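Side-chain contacts in hypothetical protein (Pseudomonas aeruginosa, PDB 2H9F), which probably isomerises methylaconitate: residues 115-120 and 150-155; 328-333 and 359-364; 120-125 and 131-136. All coordinates share one frame; numbering follows the deposited sequence.

How the contacts relate
Contacts 1 and 3 form one cluster, their centres 7 Å apart, whereas contact 2 lies well away, its centre 31 Å from that of contact 1 and 28 Å from that of contact 3. Along the chain, contact 3 starts at Gly120, which it shares with contact 1, and otherwise lies between the two segments of contact 1; contact 2 follows later. Contacts 1 and 3 are also tied together by the antiparallel pairing of strands 131-139 and 144-153. Contact 2 joins helix 319-330 to strand 355-366. A helix end in contacts 1 and 2, and the loop after a helix in contact 3, thus lie on strands through small or branched apolar side chains.

Contact 1 (115-120 and 150-155); sequences FALHAG and VPVSGG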
ATOM      1  N   PHE A 115      15.984 -14.898   5.116  1.00 31.40           N
ATOM      2  CA  PHE A 115      16.767 -14.384   4.013  1.00 31.86           C
ATOM      3  C   PHE A 115      18.213 -14.775   4.130  1.00 31.84           C
ATOM      4  O   PHE A 115      18.862 -14.983   3.120  1.00 33.52           O
ATOM      5  CB  PHE A 115      16.681 -12.858   3.969  1.00 33.10           C
ATOM      6  CG  PHE A 115      17.373 -12.239   2.780  1.00 29.76           C
ATOM      7  CD1 PHE A 115      16.948 -12.530   1.492  1.00 32.85           C
ATOM      8  CD2 PHE A 115      18.429 -11.368   2.948  1.00 30.71           C
ATOM      9  CE1 PHE A 115      17.577 -11.952   0.405  1.00 31.59           C
ATOM     10  CE2 PHE A 115      19.044 -10.824   1.880  1.00 31.27           C
ATOM     11  CZ  PHE A 115      18.600 -11.112   0.605  1.00 29.85           C
ATOM     12  N   ALA A 116      18.731 -14.844   5.363  1.00 29.67           N
ATOM     13  CA  ALA A 116      20.109 -15.270   5.589  1.00 27.54           C
ATOM     14  C   ALA A 116      20.369 -16.587   4.887  1.00 28.71           C
ATOM     15  O   ALA A 116      21.432 -16.795   4.330  1.00 31.70           O
ATOM     16  CB  ALA A 116      20.387 -15.437   7.084  1.00 24.04           C
ATOM     17  N   LEU A 117      19.371 -17.481   4.929  1.00 31.60           N
ATOM     18  CA  LEU A 117      19.454 -18.785   4.264  1.00 29.67           C
ATOM     19  C   LEU A 117      19.186 -18.720   2.755  1.00 31.92           C
ATOM     20  O   LEU A 117      19.947 -19.330   1.980  1.00 31.47           O
ATOM     21  CB  LEU A 117      18.530 -19.781   4.947  1.00 31.45           C
ATOM     22  CG  LEU A 117      18.952 -20.184   6.381  1.00 29.80           C
ATOM     23  CD1 LEU A 117      17.781 -20.812   7.135  1.00 27.01           C
ATOM     24  CD2 LEU A 117      20.101 -21.150   6.319  1.00 26.59           C
ATOM     25  N   HIS A 118      18.163 -17.976   2.320  1.00 29.90           N
ATOM     26  CA  HIS A 118      17.945 -17.828   0.886  0.50 30.15           C
ATOM     27  C   HIS A 118      19.171 -17.183   0.239  1.00 30.27           C
ATOM     28  O   HIS A 118      19.529 -17.528  -0.860  1.00 31.03           O
ATOM     29  CB  HIS A 118      16.691 -17.009   0.589  0.50 30.02           C
ATOM     30  CG  HIS A 118      15.441 -17.548   1.219  0.50 26.93           C
ATOM     31  ND1 HIS A 118      14.864 -18.744   0.848  0.50 24.89           N
ATOM     32  CD2 HIS A 118      14.653 -17.030   2.188  0.50 23.76           C
ATOM     33  CE1 HIS A 118      13.766 -18.924   1.555  0.50 25.52           C
ATOM     34  NE2 HIS A 118      13.614 -17.891   2.368  0.50 11.94           N
ATOM     35  N   ALA A 119      19.830 -16.300   0.960  1.00 29.99           N
ATOM     36  CA  ALA A 119      20.954 -15.565   0.430  1.00 28.94           C
ATOM     37  C   ALA A 119      22.281 -16.282   0.452  1.00 29.98           C
ATOM     38  O   ALA A 119      23.282 -15.727  -0.053  1.00 29.48           O
ATOM     39  CB  ALA A 119      21.092 -14.243   1.158  1.00 28.03           C
ATOM     40  N   GLY A 120      22.332 -17.461   1.062  1.00 29.71           N
ATOM     41  CA  GLY A 120      23.555 -18.254   1.086  1.00 27.73           C
ATOM     42  C   GLY A 120      24.564 -17.698   2.045  1.00 28.99           C
ATOM     43  O   GLY A 120      25.771 -17.892   1.856  1.00 28.33           O
ATOM     44  N   VAL A 150      14.996 -21.244  12.344  1.00 29.01           N
ATOM     45  CA  VAL A 150      14.320 -21.272  11.064  1.00 26.82           C
ATOM     46  C   VAL A 150      14.163 -22.693  10.607  1.00 27.35           C
ATOM     47  O   VAL A 150      15.143 -23.427  10.501  1.00 26.59           O
ATOM     48  CB  VAL A 150      15.124 -20.439  10.001  1.00 27.59           C
ATOM     49  CG1 VAL A 150      14.446 -20.505   8.635  1.00 27.20           C
ATOM     50  CG2 VAL A 150      15.247 -19.038  10.438  1.00 26.13           C
ATOM     51  N   PRO A 151      12.916 -23.125  10.326  1.00 28.24           N
ATOM     52  CA  PRO A 151      12.791 -24.487   9.893  1.00 26.49           C
ATOM     53  C   PRO A 151      13.256 -24.690   8.477  1.00 28.49           C
ATOM     54  O   PRO A 151      13.138 -23.781   7.644  1.00 30.25           O
ATOM     55  CB  PRO A 151      11.283 -24.747  10.016  1.00 27.85           C
ATOM     56  CG  PRO A 151      10.669 -23.410   9.753  1.00 27.17           C
ATOM     57  CD  PRO A 151      11.615 -22.433  10.362  1.00 28.60           C
ATOM     58  N   VAL A 152      13.721 -25.900   8.211  1.00 28.78           N
ATOM     59  CA  VAL A 152      14.392 -26.263   6.979  1.00 28.22           C
ATOM     60  C   VAL A 152      13.899 -27.647   6.537  1.00 28.64           C
ATOM     61  O   VAL A 152      13.804 -28.580   7.352  1.00 28.84           O
ATOM     62  CB  VAL A 152      15.904 -26.288   7.175  1.00 28.84           C
ATOM     63  CG1 VAL A 152      16.622 -26.914   5.954  1.00 27.69           C
ATOM     64  CG2 VAL A 152      16.433 -24.881   7.512  1.00 27.92           C
ATOM     65  N   SER A 153      13.558 -27.761   5.261  1.00 30.37           N
ATOM     66  CA  SER A 153      13.191 -29.038   4.602  1.00 31.15           C
ATOM     67  C   SER A 153      13.897 -29.115   3.267  1.00 30.45           C
ATOM     68  O   SER A 153      13.876 -28.155   2.499  1.00 32.79           O
ATOM     69  CB  SER A 153      11.697 -29.137   4.270  1.00 32.80           C
ATOM     70  OG  SER A 153      10.908 -28.872   5.399  1.00 35.93           O
ATOM     71  N   GLY A 154      14.528 -30.247   2.988  1.00 31.54           N
ATOM     72  CA  GLY A 154      15.217 -30.433   1.734  1.00 30.04           C
ATOM     73  C   GLY A 154      16.355 -29.461   1.602  1.00 30.20           C
ATOM     74  O   GLY A 154      16.679 -29.052   0.500  1.00 32.56           O
ATOM     75  N   GLY A 155      16.948 -29.063   2.719  1.00 29.01           N
ATOM     76  CA  GLY A 155      18.058 -28.075   2.683  1.00 30.26           C
ATOM     77  C   GLY A 155      17.674 -26.636   2.391  1.00 31.09           C
ATOM     78  O   GLY A 155      18.554 -25.748   2.342  1.00 31.10           O
TER
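Leu117 meets Val150 and Val152 mainly through methyl groups, in a small apolar contact that buries 89 Å² over both sides. Leu117 and Val150 approach tip to tip: CD1 of Leu117 lies 3.7 Å from CG1 of Val150 and, a little farther, 3.9 Å from its CB. The Val150 branch concerned is CG1, held opposite the backbone N (chi1 178°), which extends it from the strand toward the helix. The same Leu117 CD1 also comes within 4.3 Å of Val152 CG2, a looser touch. One leucine methyl thus spans two strand residues that are two positions apart. No hydrogen bond crosses between the segments.

The polar interactions close the helix instead. Ala119 N bonds to Phe115 O at 2.7 Å, and Gly120, with positive phi, completes a Schellman motif in which its N reaches Leu117 O at 3.2 Å. Within this turn, Ala119 CB sits over the centre of the Phe115 ring, 4.0 Å above its plane.

Leu117 joins the end of helix 106-118 to strand 144-153. It also packs on Cys133 of the paired strand 131-139, on Val157 of strand 156-157 and on Ile127 of the intervening loop.

Contact 2 (328-333 and 359-364); sequences AAAIPG and VGAEAS
Ala330 and Ile331 rest on Ala361 and Ala363, where the end of helix 319-330 and the residue that follows it pack across one face of strand 355-366. This helix-on-sheet packing is consistent with the diaminopimelate epimerase-like fold of PrpF relatives, in which beta structure wraps round helices.

The segments bury 147 Å² between them, mostly through two small pairings that make up the innermost shell. CB of Ala330 lies 3.8 Å from CB of Ala361 and 3.5 Å from Ala361 O, so the methyl bears on the strand backbone as well as on its side chain. The alpha carbons of Ala330 and Ala361 are 5.8 Å apart, a close approach compatible with two alanines meeting. One residue on from Ala330, and two along the strand, CG1 of Ile331 lies 3.8 Å from CB of Ala363. With chi1 at -68°, CG1 stands beside the backbone N, and the end of the side chain approaches the strand more closely than its base suggests. Ala361 and Ala363 face the helix, while Glu362 between them points away and makes a long, weak ion pair with Lys374.

Around these pairs, Trp370 of strand 369-386 touches both Ile331 and Ala363, and Phe193 and Leu198 pack on Ile331 from loops. Asn337 links the helix end to the turn after it: its ND2 donates to Ala329 O and its OD1 accepts from Gly333 N.

One water bridges the two backbones, donating to Ala330 O at 2.9 Å and, weakly, to Ala363 O at 3.4 Å.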
ATOM      1  N   ALA A 328       7.097 -11.302  33.002  1.00 35.62           N
ATOM      2  CA  ALA A 328       6.492 -11.463  34.302  1.00 36.67           C
ATOM      3  C   ALA A 328       6.171 -12.940  34.593  1.00 34.44           C
ATOM      4  O   ALA A 328       6.343 -13.428  35.740  1.00 32.59           O
ATOM      5  CB  ALA A 328       5.242 -10.561  34.425  1.00 35.37           C
ATOM      6  N   ALA A 329       5.722 -13.682  33.573  1.00 35.29           N
ATOM      7  CA  ALA A 329       5.425 -15.075  33.778  1.00 35.20           C
ATOM      8  C   ALA A 329       6.673 -15.842  34.211  1.00 35.50           C
ATOM      9  O   ALA A 329       6.607 -16.730  35.068  1.00 36.12           O
ATOM     10  CB  ALA A 329       4.807 -15.705  32.528  1.00 33.53           C
ATOM     11  N   ALA A 330       7.815 -15.484  33.639  1.00 35.72           N
ATOM     12  CA  ALA A 330       9.064 -16.198  33.891  1.00 35.59           C
ATOM     13  C   ALA A 330       9.648 -15.931  35.291  1.00 35.22           C
ATOM     14  O   ALA A 330      10.478 -16.711  35.780  1.00 35.64           O
ATOM     15  CB  ALA A 330      10.075 -15.863  32.817  1.00 35.08           C
ATOM     16  N   ILE A 331       9.223 -14.836  35.928  1.00 35.26           N
ATOM     17  CA  ILE A 331       9.808 -14.401  37.190  1.00 34.84           C
ATOM     18  C   ILE A 331       8.889 -14.913  38.297  1.00 35.18           C
ATOM     19  O   ILE A 331       7.766 -14.449  38.462  1.00 37.42           O
ATOM     20  CB  ILE A 331      10.064 -12.874  37.264  1.00 36.08           C
ATOM     21  CG1 ILE A 331      11.180 -12.476  36.293  1.00 38.59           C
ATOM     22  CG2 ILE A 331      10.559 -12.433  38.668  1.00 31.36           C
ATOM     23  CD1 ILE A 331      11.301 -11.015  36.044  1.00 35.53           C
ATOM     24  N   PRO A 332       9.358 -15.916  39.039  1.00 34.87           N
ATOM     25  CA  PRO A 332       8.461 -16.547  39.982  1.00 35.24           C
ATOM     26  C   PRO A 332       8.015 -15.618  41.080  1.00 35.54           C
ATOM     27  O   PRO A 332       8.829 -14.922  41.680  1.00 35.89           O
ATOM     28  CB  PRO A 332       9.286 -17.708  40.536  1.00 35.70           C
ATOM     29  CG  PRO A 332      10.635 -17.417  40.214  1.00 35.65           C
ATOM     30  CD  PRO A 332      10.687 -16.547  39.050  1.00 33.71           C
ATOM     31  N   GLY A 333       6.720 -15.594  41.333  1.00 33.96           N
ATOM     32  CA  GLY A 333       6.161 -14.755  42.395  1.00 35.70           C
ATOM     33  C   GLY A 333       5.309 -13.607  41.894  1.00 36.35           C
ATOM     34  O   GLY A 333       4.537 -13.040  42.661  1.00 37.75           O
ATOM     35  N   VAL A 359       4.470 -16.948  24.410  1.00 37.47           N
ATOM     36  CA  VAL A 359       5.620 -16.097  24.626  1.00 34.64           C
ATOM     37  C   VAL A 359       6.530 -16.721  25.685  1.00 36.77           C
ATOM     38  O   VAL A 359       6.129 -17.641  26.388  1.00 39.98           O
ATOM     39  CB  VAL A 359       5.210 -14.677  25.045  1.00 35.40           C
ATOM     40  CG1 VAL A 359       4.459 -13.981  23.912  1.00 32.50           C
ATOM     41  CG2 VAL A 359       4.430 -14.670  26.367  1.00 34.03           C
ATOM     42  N   GLY A 360       7.754 -16.217  25.787  1.00 35.29           N
ATOM     43  CA  GLY A 360       8.697 -16.754  26.716  1.00 35.03           C
ATOM     44  C   GLY A 360       9.722 -15.750  27.135  1.00 33.86           C
ATOM     45  O   GLY A 360       9.899 -14.708  26.496  1.00 34.16           O
ATOM     46  N   ALA A 361      10.402 -16.076  28.226  1.00 33.04           N
ATOM     47  CA  ALA A 361      11.463 -15.237  28.740  1.00 33.05           C
ATOM     48  C   ALA A 361      12.383 -16.030  29.637  1.00 35.05           C
ATOM     49  O   ALA A 361      12.015 -17.081  30.167  1.00 34.66           O
ATOM     50  CB  ALA A 361      10.897 -14.100  29.500  1.00 32.19           C
ATOM     51  N   GLU A 362      13.588 -15.515  29.784  1.00 35.24           N
ATOM     52  CA  GLU A 362      14.510 -15.948  30.822  1.00 38.03           C
ATOM     53  C   GLU A 362      15.029 -14.727  31.531  1.00 34.47           C
ATOM     54  O   GLU A 362      15.227 -13.685  30.913  1.00 34.10           O
ATOM     55  CB  GLU A 362      15.683 -16.713  30.246  1.00 37.22           C
ATOM     56  CG  GLU A 362      15.312 -18.118  29.839  1.00 44.60           C
ATOM     57  CD  GLU A 362      16.539 -18.932  29.404  1.00 48.98           C
ATOM     58  OE1 GLU A 362      17.697 -18.539  29.768  1.00 56.98           O
ATOM     59  OE2 GLU A 362      16.333 -19.942  28.676  1.00 57.20           O
ATOM     60  N   ALA A 363      15.236 -14.873  32.825  1.00 32.90           N
ATOM     61  CA  ALA A 363      15.618 -13.778  33.699  1.00 34.29           C
ATOM     62  C   ALA A 363      16.477 -14.327  34.837  1.00 35.93           C
ATOM     63  O   ALA A 363      16.383 -15.514  35.185  1.00 36.63           O
ATOM     64  CB  ALA A 363      14.355 -13.102  34.248  1.00 33.27           C
ATOM     65  N   SER A 364      17.366 -13.513  35.378  1.00 38.09           N
ATOM     66  CA  SER A 364      18.150 -13.963  36.501  1.00 40.22           C
ATOM     67  C   SER A 364      18.239 -12.889  37.574  1.00 40.60           C
ATOM     68  O   SER A 364      18.020 -11.710  37.311  1.00 39.27           O
ATOM     69  CB  SER A 364      19.527 -14.434  36.054  1.00 40.84           C
ATOM     70  OG  SER A 364      20.350 -13.332  35.833  1.00 48.76           O
TER
HETATM   71  O   HOH W   1      13.313 -16.441  36.162  1.00 35.58           O

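Contact 3 (120-125 and 131-136); sequences GLVDPA and GICEVR
In the loop that links helix 106-118 to strand 131-139, Val122 is the residue that turns back onto the strand, resting on Cys133 and Val135. Its two methyls divide the work. The trans rotamer of Val122 carries CG1 out from the loop, where it comes within 4.3 Å of SG of Cys133, and turns the fork to the strand, so that CG2 approaches CG1 of Val135 at 4.4 Å. The forked side chain therefore addresses residues two apart on the strand, and both touches are loose van der Waals contacts, with 93 Å² buried over both sides. No hydrogen bond crosses between the segments, and all three touching residues are buried.

The same patch forms part of the apolar layer between helix 106-118 and the beta structure. Ala116 and Leu117 of the helix pack on Val122 from the chain just before it, and Ala116 also touches Val135. On the strand side, residues 131-136 belong to the antiparallel hairpin of strands 131-139 and 144-153, whose backbone bonds join Cys133 to Val150 and Gly131 to Val152.

Immediately after Val122 the chain makes an Asx turn: Asp123 OD1 accepts from Ala125 N at 3.0 Å, with an N-H...O angle of 160°. The donor lies well above the carboxylate plane, 61° out of it. The other oxygen, Asp123 OD2, remains 6.4 Å from Arg136 NH2, too far for a salt bridge. Arg136 NH2 is instead engaged by Asp84 OD1 in a salt bridge, and Glu134 OE1 forms another with Arg126 NH2, which lies close to the like charge of Arg136 at NE.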
ATOM      1  N   GLY A 120      22.332 -17.461   1.062  1.00 29.71           N
ATOM      2  CA  GLY A 120      23.555 -18.254   1.086  1.00 27.73           C
ATOM      3  C   GLY A 120      24.564 -17.698   2.045  1.00 28.99           C
ATOM      4  O   GLY A 120      25.771 -17.892   1.856  1.00 28.33           O
ATOM      5  N   LEU A 121      24.116 -16.999   3.078  1.00 29.18           N
ATOM      6  CA  LEU A 121      25.080 -16.322   3.943  1.00 29.38           C
ATOM      7  C   LEU A 121      25.432 -17.128   5.191  1.00 29.99           C
ATOM      8  O   LEU A 121      26.279 -16.729   5.976  1.00 32.26           O
ATOM      9  CB  LEU A 121      24.551 -14.942   4.334  1.00 29.25           C
ATOM     10  CG  LEU A 121      24.369 -13.903   3.226  1.00 29.99           C
ATOM     11  CD1 LEU A 121      23.544 -12.734   3.748  1.00 29.55           C
ATOM     12  CD2 LEU A 121      25.718 -13.446   2.732  1.00 27.00           C
ATOM     13  N   VAL A 122      24.780 -18.267   5.379  1.00 32.76           N
ATOM     14  CA  VAL A 122      25.038 -19.106   6.560  1.00 30.45           C
ATOM     15  C   VAL A 122      25.967 -20.273   6.232  1.00 31.09           C
ATOM     16  O   VAL A 122      25.805 -20.945   5.228  1.00 30.48           O
ATOM     17  CB  VAL A 122      23.718 -19.616   7.164  1.00 29.11           C
ATOM     18  CG1 VAL A 122      23.982 -20.524   8.363  1.00 25.57           C
ATOM     19  CG2 VAL A 122      22.850 -18.425   7.557  1.00 28.59           C
ATOM     20  N   ASP A 123      26.959 -20.490   7.087  1.00 31.96           N
ATOM     21  CA  ASP A 123      27.866 -21.628   6.954  1.00 32.67           C
ATOM     22  C   ASP A 123      27.010 -22.887   6.753  1.00 33.25           C
ATOM     23  O   ASP A 123      26.124 -23.190   7.547  1.00 32.21           O
ATOM     24  CB  ASP A 123      28.708 -21.734   8.228  1.00 33.82           C
ATOM     25  CG  ASP A 123      29.715 -22.897   8.217  1.00 37.24           C
ATOM     26  OD1 ASP A 123      29.761 -23.721   7.259  1.00 33.76           O
ATOM     27  OD2 ASP A 123      30.481 -22.946   9.212  1.00 39.94           O
ATOM     28  N   PRO A 124      27.248 -23.620   5.668  1.00 34.91           N
ATOM     29  CA  PRO A 124      26.435 -24.821   5.442  1.00 33.69           C
ATOM     30  C   PRO A 124      26.615 -25.915   6.490  1.00 33.28           C
ATOM     31  O   PRO A 124      25.732 -26.775   6.628  1.00 30.38           O
ATOM     32  CB  PRO A 124      26.890 -25.299   4.073  1.00 35.03           C
ATOM     33  CG  PRO A 124      28.223 -24.723   3.897  1.00 39.72           C
ATOM     34  CD  PRO A 124      28.224 -23.400   4.593  1.00 35.98           C
ATOM     35  N   ALA A 125      27.708 -25.880   7.256  1.00 31.63           N
ATOM     36  CA  ALA A 125      27.821 -26.790   8.428  1.00 30.99           C
ATOM     37  C   ALA A 125      26.679 -26.604   9.436  1.00 30.36           C
ATOM     38  O   ALA A 125      26.427 -27.488  10.266  1.00 29.93           O
ATOM     39  CB  ALA A 125      29.191 -26.649   9.136  1.00 28.84           C
ATOM     40  N   GLY A 131      15.300 -30.027   9.492  1.00 29.47           N
ATOM     41  CA  GLY A 131      15.312 -29.706  10.907  1.00 28.32           C
ATOM     42  C   GLY A 131      15.185 -28.238  11.137  1.00 28.79           C
ATOM     43  O   GLY A 131      14.373 -27.594  10.501  1.00 29.20           O
ATOM     44  N   ILE A 132      16.040 -27.694  12.004  1.00 27.78           N
ATOM     45  CA  ILE A 132      16.021 -26.281  12.352  1.00 28.77           C
ATOM     46  C   ILE A 132      17.416 -25.745  12.176  1.00 27.55           C
ATOM     47  O   ILE A 132      18.379 -26.397  12.545  1.00 26.00           O
ATOM     48  CB  ILE A 132      15.581 -26.019  13.808  1.00 31.89           C
ATOM     49  CG1 ILE A 132      14.120 -26.486  14.033  1.00 33.67           C
ATOM     50  CG2 ILE A 132      15.659 -24.567  14.137  1.00 28.67           C
ATOM     51  CD1 ILE A 132      13.117 -25.640  13.281  1.00 38.66           C
ATOM     52  N   CYS A 133      17.506 -24.591  11.535  1.00 28.73           N
ATOM     53  CA  CYS A 133      18.752 -23.863  11.480  1.00 29.22           C
ATOM     54  C   CYS A 133      18.742 -22.713  12.477  1.00 28.88           C
ATOM     55  O   CYS A 133      17.890 -21.838  12.446  1.00 30.33           O
ATOM     56  CB  CYS A 133      18.984 -23.375  10.055  1.00 30.12           C
ATOM     57  SG  CYS A 133      20.552 -22.530   9.960  1.00 31.94           S
ATOM     58  N   GLU A 134      19.702 -22.711  13.376  1.00 31.03           N
ATOM     59  CA  GLU A 134      19.852 -21.623  14.307  1.00 31.95           C
ATOM     60  C   GLU A 134      20.607 -20.495  13.638  1.00 30.54           C
ATOM     61  O   GLU A 134      21.845 -20.509  13.558  1.00 29.95           O
ATOM     62  CB  GLU A 134      20.608 -22.139  15.524  1.00 33.38           C
ATOM     63  CG  GLU A 134      20.796 -21.161  16.661  1.00 38.43           C
ATOM     64  CD  GLU A 134      21.678 -21.737  17.780  1.00 41.18           C
ATOM     65  OE1 GLU A 134      22.914 -21.659  17.644  1.00 45.95           O
ATOM     66  OE2 GLU A 134      21.109 -22.271  18.763  1.00 53.56           O
ATOM     67  N   VAL A 135      19.873 -19.501  13.156  1.00 30.05           N
ATOM     68  CA  VAL A 135      20.516 -18.384  12.500  1.00 28.96           C
ATOM     69  C   VAL A 135      20.872 -17.343  13.559  1.00 28.39           C
ATOM     70  O   VAL A 135      20.002 -16.823  14.224  1.00 30.06           O
ATOM     71  CB  VAL A 135      19.637 -17.756  11.403  1.00 29.14           C
ATOM     72  CG1 VAL A 135      20.393 -16.635  10.726  1.00 25.97           C
ATOM     73  CG2 VAL A 135      19.191 -18.800  10.393  1.00 27.75           C
ATOM     74  N   ARG A 136      22.153 -17.048  13.716  1.00 27.17           N
ATOM     75  CA  ARG A 136      22.604 -16.089  14.719  1.00 26.80           C
ATOM     76  C   ARG A 136      22.775 -14.696  14.093  1.00 30.49           C
ATOM     77  O   ARG A 136      23.724 -14.462  13.330  1.00 30.80           O
ATOM     78  CB  ARG A 136      23.924 -16.565  15.305  1.00 27.61           C
ATOM     79  CG  ARG A 136      23.853 -17.987  15.916  1.00 26.37           C
ATOM     80  CD  ARG A 136      25.261 -18.548  16.189  1.00 26.79           C
ATOM     81  NE  ARG A 136      26.006 -18.738  14.944  1.00 28.43           N
ATOM     82  CZ  ARG A 136      27.311 -18.958  14.853  1.00 31.96           C
ATOM     83  NH1 ARG A 136      28.071 -19.051  15.933  1.00 32.14           N
ATOM     84  NH2 ARG A 136      27.868 -19.103  13.665  1.00 33.79           N
TER